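Local atomic coordinates of fanconi-associated nuclease 1 homolog (Pseudomonas aeruginosa, PDB entry 5Y7Q), a protein that belongs to the Fanconi-associated nuclease 1 family and carries HTH, SAP and VRR-NUC domains on a single chain. Residues D441-D446 with E517-N522; A74-A79 with L118-A123; E493-Q498 with I530-A535; L127-L132 with Q143-H148. All coordinates share one frame; numbering follows the deposited sequence.

Contact 1 (D441-D446 with E517-N522)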
# COMPACT_ATOMS: atom_id res chain seq x y z
N ASP A 441 5.50 -1.61 -13.41
CA ASP A 441 6.72 -2.40 -13.29
C ASP A 441 7.73 -1.80 -12.30
O ASP A 441 8.83 -2.34 -12.18
CB ASP A 441 7.38 -2.61 -14.66
CG ASP A 441 7.73 -1.31 -15.37
OD1 ASP A 441 6.88 -0.39 -15.40
OD2 ASP A 441 8.85 -1.21 -15.92
N LEU A 442 7.36 -0.73 -11.59
CA LEU A 442 8.32 -0.01 -10.74
C LEU A 442 9.13 -0.93 -9.84
O LEU A 442 10.30 -0.65 -9.57
CB LEU A 442 7.59 1.02 -9.87
CG LEU A 442 8.43 1.79 -8.85
CD1 LEU A 442 9.50 2.62 -9.55
CD2 LEU A 442 7.57 2.67 -7.98
N HIS A 443 8.52 -2.02 -9.34
CA HIS A 443 9.23 -2.96 -8.48
C HIS A 443 9.74 -4.20 -9.21
O HIS A 443 10.34 -5.07 -8.57
CB HIS A 443 8.35 -3.34 -7.29
CG HIS A 443 8.19 -2.21 -6.31
ND1 HIS A 443 9.25 -1.71 -5.58
CD2 HIS A 443 7.11 -1.46 -5.97
CE1 HIS A 443 8.83 -0.71 -4.82
NE2 HIS A 443 7.53 -0.54 -5.04
N SER A 444 9.56 -4.28 -10.53
CA SER A 444 10.12 -5.37 -11.31
C SER A 444 11.66 -5.30 -11.34
O SER A 444 12.28 -4.26 -11.07
CB SER A 444 9.57 -5.35 -12.74
OG SER A 444 9.68 -6.61 -13.37
N ALA A 445 12.27 -6.44 -11.67
CA ALA A 445 13.73 -6.54 -11.61
C ALA A 445 14.41 -5.75 -12.72
O ALA A 445 15.44 -5.11 -12.50
CB ALA A 445 14.14 -8.01 -11.66
N ASP A 446 13.85 -5.80 -13.94
CA ASP A 446 14.41 -5.10 -15.08
C ASP A 446 13.77 -3.73 -15.32
O ASP A 446 13.85 -3.20 -16.43
CB ASP A 446 14.37 -5.97 -16.34
CG ASP A 446 12.98 -6.37 -16.74
OD1 ASP A 446 12.04 -6.11 -15.95
OD2 ASP A 446 12.83 -6.94 -17.84
N GLU A 517 19.24 0.59 -7.54
CA GLU A 517 19.69 -0.80 -7.45
C GLU A 517 18.62 -1.68 -6.80
O GLU A 517 18.23 -2.71 -7.37
CB GLU A 517 21.02 -0.88 -6.69
CG GLU A 517 22.26 -0.59 -7.54
CD GLU A 517 22.76 -1.81 -8.33
OE1 GLU A 517 23.68 -2.50 -7.83
OE2 GLU A 517 22.23 -2.08 -9.43
N ASP A 518 18.15 -1.31 -5.61
CA ASP A 518 16.98 -1.94 -5.00
C ASP A 518 16.08 -0.81 -4.53
O ASP A 518 16.26 -0.29 -3.44
CB ASP A 518 17.41 -2.84 -3.84
CG ASP A 518 16.23 -3.54 -3.14
OD1 ASP A 518 15.06 -3.24 -3.47
OD2 ASP A 518 16.49 -4.39 -2.26
N ILE A 519 15.02 -0.53 -5.27
CA ILE A 519 14.11 0.55 -4.90
C ILE A 519 13.39 0.25 -3.58
O ILE A 519 13.47 1.07 -2.66
CB ILE A 519 13.11 0.84 -6.03
CG1 ILE A 519 13.79 1.66 -7.12
CG2 ILE A 519 11.87 1.54 -5.50
CD1 ILE A 519 12.88 2.12 -8.22
N PRO A 520 12.69 -0.88 -3.42
CA PRO A 520 11.85 -1.02 -2.22
C PRO A 520 12.62 -1.17 -0.92
O PRO A 520 12.06 -0.88 0.14
CB PRO A 520 11.01 -2.26 -2.51
CG PRO A 520 11.74 -2.99 -3.55
CD PRO A 520 12.43 -1.97 -4.38
N GLY A 521 13.87 -1.63 -0.95
CA GLY A 521 14.61 -1.84 0.28
C GLY A 521 15.42 -0.63 0.68
O GLY A 521 15.84 -0.48 1.84
N ASN A 522 15.73 0.21 -0.31
CA ASN A 522 16.56 1.39 -0.11
C ASN A 522 15.83 2.73 -0.09
O ASN A 522 16.47 3.76 0.07
CB ASN A 522 17.66 1.40 -1.16
CG ASN A 522 18.59 0.21 -1.00
OD1 ASN A 522 18.84 -0.22 0.13
ND2 ASN A 522 19.06 -0.36 -2.11
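The imidazole of His443 meets the ring of Pro520 at its edge: Pro520 CD lies near the imidazole plane, 3.4 Å from His443 ND1, while Pro520 CB comes within 3.5 Å of His443 CE1. The two side chains run past each other in opposite directions, so the ND1-CE1 side of the imidazole is spread along the proline instead of touching it at one atom. Ile519 adds its CG2 methyl, which approaches His443 CE1 obliquely at 3.8 Å. Its other branch ends at CD1, 3.7 Å from Leu442 CD1, where the two aliphatic chains cross at about a right angle. The isoleucine serves both neighbours because CG1 stands beside the backbone N (chi1 -78°) and CG2 anti to it, which sends one branch to each. Asp518 N-caps the short helix that presents Ile519 and Pro520: its OD1 accepts from Gly521 N, 3.2 Å away and well above the carboxylate plane. Leu442 also rests on Phe447 and Pro484, and Ile519 on Phe485. The chemistry is therefore mainly apolar, a buried Leu-Ile pair bordered by an exposed His-Pro pair, joining the loop before helix 447-450 to a single helical turn by shape more than by charge.

Contact 2 (A74-A79 with L118-A123)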
# COMPACT_ATOMS: atom_id res chain seq x y z
N ALA A 74 -26.68 -1.09 -20.83
CA ALA A 74 -26.96 -0.10 -21.87
C ALA A 74 -28.46 0.01 -22.18
O ALA A 74 -28.93 1.08 -22.59
CB ALA A 74 -26.19 -0.44 -23.14
N GLU A 75 -29.21 -1.07 -22.01
CA GLU A 75 -30.65 -0.97 -22.26
C GLU A 75 -31.43 -0.23 -21.17
O GLU A 75 -32.57 0.16 -21.40
CB GLU A 75 -31.25 -2.37 -22.44
CG GLU A 75 -30.51 -3.22 -23.46
CD GLU A 75 -30.28 -2.49 -24.76
OE1 GLU A 75 -31.24 -1.90 -25.30
OE2 GLU A 75 -29.11 -2.48 -25.23
N LEU A 76 -30.85 -0.03 -19.99
CA LEU A 76 -31.63 0.49 -18.88
C LEU A 76 -31.98 1.97 -19.08
O LEU A 76 -31.20 2.73 -19.66
CB LEU A 76 -30.87 0.35 -17.58
CG LEU A 76 -30.92 -1.08 -17.06
CD1 LEU A 76 -29.80 -1.27 -16.06
CD2 LEU A 76 -32.31 -1.34 -16.49
N PRO A 77 -33.15 2.39 -18.61
CA PRO A 77 -33.45 3.82 -18.54
C PRO A 77 -32.47 4.51 -17.61
O PRO A 77 -31.95 3.90 -16.67
CB PRO A 77 -34.87 3.86 -17.99
CG PRO A 77 -35.04 2.56 -17.27
CD PRO A 77 -34.26 1.57 -18.08
N GLU A 78 -32.24 5.80 -17.87
CA GLU A 78 -31.16 6.52 -17.19
C GLU A 78 -31.27 6.39 -15.68
O GLU A 78 -30.28 6.11 -15.00
CB GLU A 78 -31.16 7.99 -17.61
CG GLU A 78 -29.80 8.68 -17.46
CD GLU A 78 -29.70 9.95 -18.30
OE1 GLU A 78 -30.64 10.78 -18.26
OE2 GLU A 78 -28.69 10.12 -19.03
N ALA A 79 -32.48 6.57 -15.13
CA ALA A 79 -32.62 6.57 -13.68
C ALA A 79 -32.26 5.22 -13.06
O ALA A 79 -31.70 5.16 -11.96
CB ALA A 79 -34.04 6.98 -13.28
N LEU A 118 -34.15 -7.85 -13.92
CA LEU A 118 -32.91 -8.51 -14.33
C LEU A 118 -32.30 -9.38 -13.23
O LEU A 118 -31.34 -10.11 -13.51
CB LEU A 118 -31.88 -7.47 -14.75
CG LEU A 118 -32.07 -6.71 -16.05
CD1 LEU A 118 -31.39 -5.33 -15.95
CD2 LEU A 118 -31.51 -7.52 -17.20
N GLY A 119 -32.79 -9.28 -12.00
CA GLY A 119 -32.18 -9.98 -10.90
C GLY A 119 -30.90 -9.35 -10.36
O GLY A 119 -30.30 -9.91 -9.43
N TRP A 120 -30.48 -8.21 -10.90
CA TRP A 120 -29.32 -7.54 -10.33
C TRP A 120 -29.63 -6.91 -8.97
O TRP A 120 -28.71 -6.53 -8.26
CB TRP A 120 -28.81 -6.47 -11.28
CG TRP A 120 -28.35 -7.02 -12.58
CD1 TRP A 120 -28.15 -8.33 -12.90
CD2 TRP A 120 -28.05 -6.27 -13.75
NE1 TRP A 120 -27.73 -8.44 -14.21
CE2 TRP A 120 -27.66 -7.19 -14.75
CE3 TRP A 120 -28.05 -4.90 -14.05
CZ2 TRP A 120 -27.29 -6.79 -16.03
CZ3 TRP A 120 -27.67 -4.51 -15.31
CH2 TRP A 120 -27.30 -5.45 -16.29
N VAL A 121 -30.91 -6.79 -8.61
CA VAL A 121 -31.31 -6.39 -7.27
C VAL A 121 -32.44 -7.32 -6.85
O VAL A 121 -33.38 -7.53 -7.62
CB VAL A 121 -31.75 -4.92 -7.21
CG1 VAL A 121 -32.31 -4.57 -5.83
CG2 VAL A 121 -30.60 -3.97 -7.55
N ASP A 122 -32.29 -7.94 -5.67
CA ASP A 122 -33.36 -8.64 -4.96
C ASP A 122 -34.15 -7.61 -4.16
O ASP A 122 -33.56 -6.83 -3.41
CB ASP A 122 -32.76 -9.66 -3.98
CG ASP A 122 -32.79 -11.10 -4.48
OD1 ASP A 122 -33.79 -11.51 -5.13
OD2 ASP A 122 -31.82 -11.85 -4.18
N ALA A 123 -35.48 -7.58 -4.34
CA ALA A 123 -36.29 -7.11 -3.23
C ALA A 123 -36.53 -8.27 -2.29
O ALA A 123 -36.39 -9.44 -2.68
CB ALA A 123 -37.59 -6.49 -3.68
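Leu76 carries the whole first side of this contact, reaching Leu118 with one methyl and Trp120 with the other. In sequence order, helix 64-75 gives out at Glu75, and Leu76 follows in an extended conformation that directs its side chain across to the turn at 118-120. With CG beside the backbone N (chi1 -77°), the leucine fork opens toward both partners: CD2 lies 4.1 Å from Leu118 CD1, the two leucines meeting tip to tip, while CD1 lies 3.9 Å from Trp120 CZ3 at a slant to the indole. The two partners also touch each other: Leu118 CD1 sits 3.8 Å above one face of the Trp120 ring, displaced toward its rim. Pro77 then takes the N-cap position of the next helix, and Glu78 in its first turn forms a salt bridge with Arg48. On the other side, helix 108-118 ends at Leu118, and Gly119, with positive phi, turns the chain toward strand 121-123. Leu76 also touches Pro114 and Leu115 of helix 108-118, and the Trp120 ring meets that of Phe69. Within the HTH region, the contact thus sets the link between two helices against the turn that joins a third helix to its strand. Its chemistry is purely hydrophobic and modest in extent: one branched side chain at the surface fills the angle between a leucine and an indole, a fit resting on dispersion and the partial exclusion of water.

Contact 3 (E493-Q498 with I530-A535)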
# COMPACT_ATOMS: atom_id res chain seq x y z
N GLU A 493 10.34 25.71 -1.66
CA GLU A 493 11.33 26.25 -2.58
C GLU A 493 12.68 26.45 -1.88
O GLU A 493 13.73 26.15 -2.46
CB GLU A 493 10.83 27.53 -3.21
CG GLU A 493 10.86 27.49 -4.72
CD GLU A 493 10.54 28.83 -5.32
OE1 GLU A 493 9.71 29.55 -4.71
OE2 GLU A 493 11.13 29.19 -6.36
N GLU A 494 12.65 26.88 -0.61
CA GLU A 494 13.90 27.17 0.09
C GLU A 494 14.71 25.90 0.35
O GLU A 494 15.92 25.86 0.09
CB GLU A 494 13.63 27.92 1.40
CG GLU A 494 12.59 29.05 1.28
CD GLU A 494 13.08 30.29 0.52
OE1 GLU A 494 14.27 30.34 0.11
OE2 GLU A 494 12.27 31.23 0.34
N LEU A 495 14.07 24.85 0.84
CA LEU A 495 14.82 23.61 1.03
C LEU A 495 15.32 23.05 -0.30
O LEU A 495 16.39 22.43 -0.34
CB LEU A 495 13.96 22.58 1.78
CG LEU A 495 14.51 21.15 1.70
CD1 LEU A 495 15.86 21.01 2.40
CD2 LEU A 495 13.53 20.15 2.23
N LEU A 496 14.59 23.29 -1.39
CA LEU A 496 15.07 22.88 -2.70
C LEU A 496 16.34 23.63 -3.08
O LEU A 496 17.31 23.02 -3.56
CB LEU A 496 14.00 23.12 -3.76
CG LEU A 496 14.41 22.58 -5.13
CD1 LEU A 496 14.67 21.08 -5.01
CD2 LEU A 496 13.33 22.87 -6.17
N GLU A 497 16.34 24.95 -2.91
CA GLU A 497 17.47 25.74 -3.38
C GLU A 497 18.71 25.44 -2.55
O GLU A 497 19.80 25.17 -3.10
CB GLU A 497 17.10 27.23 -3.35
CG GLU A 497 17.24 27.97 -4.71
CD GLU A 497 16.55 27.27 -5.90
OE1 GLU A 497 17.27 26.69 -6.75
OE2 GLU A 497 15.30 27.30 -5.99
N GLN A 498 18.56 25.41 -1.22
CA GLN A 498 19.68 25.02 -0.37
C GLN A 498 20.17 23.62 -0.71
O GLN A 498 21.38 23.39 -0.83
CB GLN A 498 19.28 25.12 1.10
CG GLN A 498 18.86 26.53 1.47
CD GLN A 498 18.47 26.67 2.92
OE1 GLN A 498 18.08 25.71 3.57
NE2 GLN A 498 18.57 27.89 3.45
N ILE A 530 18.76 17.03 8.07
CA ILE A 530 19.85 17.50 7.24
C ILE A 530 20.08 18.98 7.54
O ILE A 530 19.13 19.77 7.64
CB ILE A 530 19.53 17.23 5.75
CG1 ILE A 530 20.76 17.55 4.88
CG2 ILE A 530 18.22 17.98 5.33
CD1 ILE A 530 20.75 16.96 3.45
N GLN A 531 21.33 19.37 7.75
CA GLN A 531 21.61 20.77 8.02
C GLN A 531 22.55 21.31 6.95
O GLN A 531 23.45 20.61 6.47
CB GLN A 531 22.18 21.00 9.43
CG GLN A 531 22.91 19.86 10.09
CD GLN A 531 23.76 20.35 11.26
OE1 GLN A 531 23.64 21.50 11.69
NE2 GLN A 531 24.63 19.48 11.78
N PHE A 532 22.30 22.56 6.58
CA PHE A 532 23.01 23.26 5.53
C PHE A 532 23.67 24.49 6.11
O PHE A 532 23.11 25.18 6.98
CB PHE A 532 22.08 23.66 4.39
CG PHE A 532 21.43 22.49 3.69
CD1 PHE A 532 22.18 21.62 2.91
CD2 PHE A 532 20.05 22.28 3.79
CE1 PHE A 532 21.57 20.55 2.27
CE2 PHE A 532 19.45 21.22 3.16
CZ PHE A 532 20.20 20.36 2.40
N TRP A 533 24.88 24.75 5.62
CA TRP A 533 25.58 26.00 5.86
C TRP A 533 25.74 26.60 4.46
O TRP A 533 26.69 26.25 3.73
CB TRP A 533 26.92 25.77 6.55
CG TRP A 533 26.87 25.18 7.97
CD1 TRP A 533 26.86 25.88 9.15
CD2 TRP A 533 26.90 23.78 8.33
NE1 TRP A 533 26.86 25.01 10.22
CE2 TRP A 533 26.90 23.72 9.75
CE3 TRP A 533 26.91 22.59 7.60
CZ2 TRP A 533 26.91 22.50 10.45
CZ3 TRP A 533 26.92 21.37 8.30
CH2 TRP A 533 26.92 21.34 9.71
N PRO A 534 24.77 27.40 4.01
CA PRO A 534 24.81 27.91 2.62
C PRO A 534 25.98 28.81 2.33
O PRO A 534 26.28 29.01 1.15
CB PRO A 534 23.48 28.67 2.48
CG PRO A 534 22.94 28.82 3.87
CD PRO A 534 23.46 27.64 4.64
N ALA A 535 26.64 29.37 3.35
CA ALA A 535 27.80 30.22 3.12
C ALA A 535 28.93 29.45 2.44
O ALA A 535 29.48 29.89 1.42
CB ALA A 535 28.30 30.82 4.44
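Leu495 and Phe532 form the close-packed half of the contact, both buried, with Leu495 CD1 3.7 Å from Phe532 CE2 at the edge of the ring and near its plane. The leucine crosses the phenyl side chain at about a right angle; its CG lies anti to the backbone N (chi1 165°), which swings CD1 over to the strand. One turn later Gln498 lies against the same ring, at one face and beside CD2. Its backbone O stands 4.2 Å above that face, offset toward the rim, and its CB and OE1 each lie 4.0 Å from Phe532 CD2. The amide plane is turned 61° from the phenyl plane, and OE1 is engaged by His404 NE2 of the adjoining strand, a hydrogen bond that ties down the polar end. Toward solvent the fit slackens: Gln498 NE2 comes only within 4.5 Å of CG of the exposed Pro534, just past the end of the strand. Strand 529-533 is flanked by strands 402-405 and 538-545, and Phe532 also touches His404 and Tyr539 there. A helix laid through leucine and glutamine onto a phenylalanine of a mixed sheet fits the alpha/beta core of the VRR-NUC domain, a branch of the PD-(D/E)XK nuclease superfamily.

Contact 4 (L127-L132 with Q143-H148)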
# COMPACT_ATOMS: atom_id res chain seq x y z
N LEU A 127 -32.15 -12.54 5.26
CA LEU A 127 -31.25 -11.81 6.14
C LEU A 127 -30.83 -12.68 7.32
O LEU A 127 -31.68 -13.29 7.98
CB LEU A 127 -31.91 -10.51 6.62
CG LEU A 127 -32.23 -9.50 5.50
CD1 LEU A 127 -33.23 -8.42 5.93
CD2 LEU A 127 -30.94 -8.86 4.98
N GLU A 128 -29.51 -12.76 7.53
CA GLU A 128 -28.97 -13.17 8.82
C GLU A 128 -29.23 -12.07 9.84
O GLU A 128 -29.33 -10.88 9.50
CB GLU A 128 -27.48 -13.47 8.71
CG GLU A 128 -27.18 -14.74 7.95
CD GLU A 128 -27.57 -16.00 8.74
OE1 GLU A 128 -27.50 -15.95 9.99
OE2 GLU A 128 -27.94 -17.02 8.11
N LEU A 129 -29.35 -12.48 11.11
CA LEU A 129 -29.67 -11.54 12.17
C LEU A 129 -28.72 -10.36 12.17
O LEU A 129 -29.14 -9.21 12.39
CB LEU A 129 -29.61 -12.26 13.51
CG LEU A 129 -29.88 -11.45 14.77
CD1 LEU A 129 -31.11 -10.55 14.66
CD2 LEU A 129 -30.04 -12.46 15.85
N ALA A 130 -27.44 -10.61 11.90
CA ALA A 130 -26.46 -9.53 11.84
C ALA A 130 -26.79 -8.52 10.75
O ALA A 130 -26.64 -7.31 10.95
CB ALA A 130 -25.07 -10.12 11.62
N GLN A 131 -27.26 -9.01 9.59
CA GLN A 131 -27.60 -8.11 8.49
C GLN A 131 -28.84 -7.30 8.82
O GLN A 131 -28.92 -6.10 8.52
CB GLN A 131 -27.81 -8.89 7.20
CG GLN A 131 -26.97 -10.15 7.05
CD GLN A 131 -27.23 -10.85 5.71
OE1 GLN A 131 -27.53 -12.05 5.67
NE2 GLN A 131 -27.14 -10.11 4.64
N LEU A 132 -29.82 -7.96 9.45
CA LEU A 132 -30.96 -7.26 10.02
C LEU A 132 -30.50 -6.15 10.94
O LEU A 132 -31.06 -5.05 10.94
CB LEU A 132 -31.85 -8.24 10.78
CG LEU A 132 -33.05 -7.64 11.48
CD1 LEU A 132 -33.98 -7.07 10.44
CD2 LEU A 132 -33.77 -8.69 12.32
N GLN A 143 -37.32 -2.46 20.42
CA GLN A 143 -38.76 -2.72 20.50
C GLN A 143 -39.12 -4.07 19.90
O GLN A 143 -39.97 -4.79 20.45
CB GLN A 143 -39.51 -1.60 19.79
CG GLN A 143 -41.01 -1.73 19.85
CD GLN A 143 -41.72 -0.80 18.89
OE1 GLN A 143 -41.09 -0.22 17.99
NE2 GLN A 143 -43.03 -0.64 19.07
N LEU A 144 -38.49 -4.44 18.79
CA LEU A 144 -38.86 -5.65 18.07
C LEU A 144 -38.74 -6.88 18.96
O LEU A 144 -39.69 -7.64 19.14
CB LEU A 144 -38.00 -5.81 16.82
CG LEU A 144 -38.23 -7.11 16.04
CD1 LEU A 144 -39.73 -7.39 15.83
CD2 LEU A 144 -37.52 -7.08 14.71
N PHE A 145 -37.56 -7.09 19.53
CA PHE A 145 -37.25 -8.22 20.38
C PHE A 145 -37.51 -7.96 21.85
O PHE A 145 -36.98 -8.68 22.70
CB PHE A 145 -35.81 -8.66 20.16
CG PHE A 145 -35.49 -8.94 18.73
CD1 PHE A 145 -34.68 -8.08 18.00
CD2 PHE A 145 -36.02 -10.06 18.11
CE1 PHE A 145 -34.38 -8.33 16.67
CE2 PHE A 145 -35.73 -10.32 16.77
CZ PHE A 145 -34.90 -9.45 16.05
N ARG A 146 -38.25 -6.88 22.17
CA ARG A 146 -38.42 -6.46 23.56
C ARG A 146 -38.80 -7.61 24.49
O ARG A 146 -38.38 -7.63 25.66
CB ARG A 146 -39.48 -5.35 23.65
CG ARG A 146 -40.88 -5.78 24.09
CD ARG A 146 -41.82 -5.94 22.90
NE ARG A 146 -42.10 -4.65 22.29
CZ ARG A 146 -43.16 -3.90 22.57
NH1 ARG A 146 -44.06 -4.32 23.46
NH2 ARG A 146 -43.33 -2.73 21.97
N ASP A 147 -39.56 -8.60 24.00
CA ASP A 147 -40.00 -9.70 24.86
C ASP A 147 -38.88 -10.69 25.17
O ASP A 147 -39.01 -11.48 26.12
CB ASP A 147 -41.20 -10.41 24.23
CG ASP A 147 -42.42 -9.49 24.05
OD1 ASP A 147 -42.68 -8.64 24.93
OD2 ASP A 147 -43.13 -9.62 23.02
N HIS A 148 -37.80 -10.70 24.38
CA HIS A 148 -36.59 -11.45 24.70
C HIS A 148 -35.50 -10.60 25.35
O HIS A 148 -34.40 -11.11 25.59
CB HIS A 148 -36.02 -12.11 23.45
CG HIS A 148 -37.02 -12.92 22.67
ND1 HIS A 148 -37.99 -12.34 21.87
CD2 HIS A 148 -37.19 -14.26 22.56
CE1 HIS A 148 -38.71 -13.29 21.30
NE2 HIS A 148 -38.25 -14.46 21.70
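Within the SAP domain, a small helical module, Leu129 and Leu132 of helix 129-135 close on Phe145 just beyond the end of helix 138-144. All three residues are buried, and the phenyl tip is the meeting point: Leu132 CD2 lies 4.0 Å from Phe145 CZ, at the edge of the ring and in its plane, while Leu129 CD1 reaches the same CZ at 4.2 Å from an oblique angle. Leu132 and Phe145 extend from opposite directions, whereas Leu129 slides past the ring in the reverse sense. Both leucines hold CG anti to the backbone N (chi1 178° in each), and, being three residues apart, they offer their methyls from neighbouring positions on the helix to one aromatic atom. One face of the phenyl ring is covered from within its own segment, Leu144 CG standing 3.9 Å above its centre. Phe167 meets the Phe145 ring edge-to-face, and Leu163 of helix 156-163 adds a further neighbour, so the phenylalanine is held among several elements of the domain. Side chains also bond to the backbone at the two helix ends. At the start of helix 129-135, the Gln131 side chain turns back so that its OE1 accepts from the backbone N of Glu128, the N-cap residue, at 2.8 Å, with the N-H almost straight at 170° but the donor lifted out of the amide carbonyl plane. Where helix 138-144 finishes, Arg146 folds back over its last turn, and its NE donates to Gln143 O at 2.8 Å, on a lone pair and in the carbonyl plane, with that oxygen nearly in the plane of the guanidinium.

In the fold
From the N terminus, contact 2 closes first, bringing the link between helices 64-75 and 78-89 back against the turn before strand 121-123. The chain then runs almost directly into contact 4, a much shorter loop that joins helix 129-135 to the end of helix 138-144; the centres of these two contacts lie about 30 Å apart. A long, largely helical stretch separates them from the remaining pair. There contact 1 opens at 441-446, contact 3 opens at 493-498, and they close in the same order at 517-522 and 530-535, so they cross. Contact 1 ties the loop before helix 447-450 to helix 519-522, and contact 3 ties helix 493-502 to strand 529-533, across the chain's centre from contacts 2 and 4.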